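Local coordinates for trafficking protein particle complex subunit 3 (Naegleria fowleri, PDB 6AQ3) that probably serves as a core subunit of the TRAPP complex in vesicle trafficking and carries a covalently bound palmitic acid in its interior, at residues N145-C148 with G149-G153. Numbering follows the deposited sequence.
With PLM (palmitic acid), chain N.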
loop_
_atom_site.group_PDB
_atom_site.type_symbol
_atom_site.label_atom_id
_atom_site.label_comp_id
_atom_site.label_asym_id
_atom_site.label_seq_id
_atom_site.Cartn_x
_atom_site.Cartn_y
_atom_site.Cartn_z
ATOM N N ASN C 145 -3.792 11.292 5.580
ATOM C CA ASN C 145 -3.052 12.516 5.287
ATOM C C ASN C 145 -2.049 12.338 4.158
ATOM O O ASN C 145 -1.669 13.332 3.517
ATOM C CB ASN C 145 -2.326 13.017 6.530
ATOM C CG ASN C 145 -2.361 14.536 6.639
ATOM O OD1 ASN C 145 -3.296 15.167 6.151
ATOM N ND2 ASN C 145 -1.365 15.122 7.310
ATOM N N ILE C 146 -1.651 11.093 3.870
ATOM C CA ILE C 146 -0.766 10.824 2.743
ATOM C C ILE C 146 -1.309 11.435 1.450
ATOM O O ILE C 146 -0.536 11.765 0.543
ATOM C CB ILE C 146 -0.543 9.309 2.612
ATOM C CG1 ILE C 146 0.660 9.024 1.722
ATOM C CG2 ILE C 146 -1.779 8.645 2.013
ATOM C CD1 ILE C 146 1.214 7.628 1.912
ATOM N N ILE C 147 -2.637 11.581 1.334
ATOM C CA ILE C 147 -3.227 12.173 0.131
ATOM C C ILE C 147 -2.786 13.623 -0.039
ATOM O O ILE C 147 -2.509 14.076 -1.158
ATOM C CB ILE C 147 -4.768 12.051 0.161
ATOM C CG1 ILE C 147 -5.194 10.575 0.191
ATOM C CG2 ILE C 147 -5.407 12.731 -1.075
ATOM C CD1 ILE C 147 -6.695 10.375 0.235
ATOM N N CYS C 148 -2.728 14.382 1.054
ATOM C CA CYS C 148 -2.335 15.780 0.938
ATOM C C CYS C 148 -0.915 15.916 0.402
ATOM O O CYS C 148 -0.639 16.784 -0.442
ATOM C CB CYS C 148 -2.464 16.475 2.290
ATOM S SG CYS C 148 -4.163 16.555 2.867
ATOM N N GLY C 149 -0.008 15.055 0.867
ATOM C CA GLY C 149 1.368 15.116 0.399
ATOM C C GLY C 149 1.491 14.777 -1.069
ATOM O O GLY C 149 2.261 15.412 -1.802
ATOM N N VAL C 150 0.728 13.778 -1.524
ATOM C CA VAL C 150 0.745 13.422 -2.942
ATOM C C VAL C 150 0.358 14.621 -3.798
ATOM O O VAL C 150 0.976 14.888 -4.836
ATOM C CB VAL C 150 -0.170 12.206 -3.187
ATOM C CG1 VAL C 150 -0.229 11.851 -4.679
ATOM C CG2 VAL C 150 0.385 11.016 -2.418
ATOM N N ILE C 151 -0.658 15.369 -3.355
ATOM C CA ILE C 151 -1.129 16.552 -4.071
ATOM C C ILE C 151 -0.045 17.617 -4.104
ATOM O O ILE C 151 0.253 18.189 -5.163
ATOM C CB ILE C 151 -2.428 17.067 -3.424
ATOM C CG1 ILE C 151 -3.578 16.087 -3.736
ATOM C CG2 ILE C 151 -2.721 18.535 -3.815
ATOM C CD1 ILE C 151 -4.879 16.403 -3.042
ATOM N N ARG C 152 0.573 17.880 -2.949
ATOM C CA ARG C 152 1.608 18.908 -2.873
ATOM C C ARG C 152 2.826 18.545 -3.717
ATOM O O ARG C 152 3.376 19.397 -4.426
ATOM C CB ARG C 152 2.027 19.136 -1.420
ATOM C CG ARG C 152 3.203 20.127 -1.271
ATOM C CD ARG C 152 3.405 20.494 0.193
ATOM N NE ARG C 152 3.967 19.395 0.973
ATOM C CZ ARG C 152 5.262 19.268 1.251
ATOM N NH1 ARG C 152 6.119 20.170 0.818
ATOM N NH2 ARG C 152 5.708 18.249 1.969
ATOM N N GLY C 153 3.276 17.295 -3.637
ATOM C CA GLY C 153 4.446 16.904 -4.397
ATOM C C GLY C 153 4.161 16.875 -5.887
ATOM O O GLY C 153 4.985 17.306 -6.699
HETATM C C1 PLM N . -1.830 19.680 -13.741
HETATM O O2 PLM N . -2.012 20.662 -12.965
HETATM C C2 PLM N . -2.315 18.178 -13.357
HETATM C C3 PLM N . -2.707 17.887 -11.893
HETATM C C4 PLM N . -1.774 16.897 -11.169
HETATM C C5 PLM N . -2.448 15.588 -10.676
HETATM C C6 PLM N . -1.790 14.986 -9.410
HETATM C C7 PLM N . -2.370 13.627 -8.945
HETATM C C8 PLM N . -2.785 13.587 -7.452
HETATM C C9 PLM N . -3.122 12.165 -6.942
HETATM C CA PLM N . -4.093 12.118 -5.722
HETATM C CB PLM N . -4.370 10.692 -5.184
HETATM C CC PLM N . -3.525 10.311 -3.942
HETATM C CD PLM N . -3.329 8.789 -3.767
HETATM C CE PLM N . -3.020 8.332 -2.318
HETATM C CF PLM N . -2.355 6.936 -2.252
HETATM C CG PLM N . -2.433 6.258 -0.872
#
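I147 and I151 meet one turn apart on helix 146-157, with CG2 of I147 4.2 Å from CD1 of I151. The two side chains cross at a slant, and the touch is light. The turn itself is held by the backbone. V150 N donates to I146 O at 3.1 Å, I151 N to I147 O, and R152 N to C148 O at 3.0 Å. The tight part is side chain on carbonyl. CG2 of V150 sits 3.2 Å from I146 O, and CG1 of I151 is 3.4 Å from I147 O. The face toward the palmitic acid makes ordinary van der Waals contact. CG1 of V150 lies anti to its own backbone N (chi1 177°) and reaches the middle of the acyl chain, 3.7 Å from C9 of the lipid. CG2 of I146 is 3.8 Å from CG of the palmitic acid, the last carbon of its tail. Three branched residues, with I147, thus line one side of the tail. C148 and I151 pack against C164 of strand 160-168, while F97 and L101 of helix 85-101 touch I147. The more solvent-open side is at R152, which barely touches 145-148. E57 holds it by a salt bridge and Y61 by a cation-pi contact. The charged group thus faces helix 49-75, and the isoleucine and valine side chains offer the lipid only hydrocarbon, consistent with a hydrophobic acyl tunnel as in other TRAPP subunit 3 proteins.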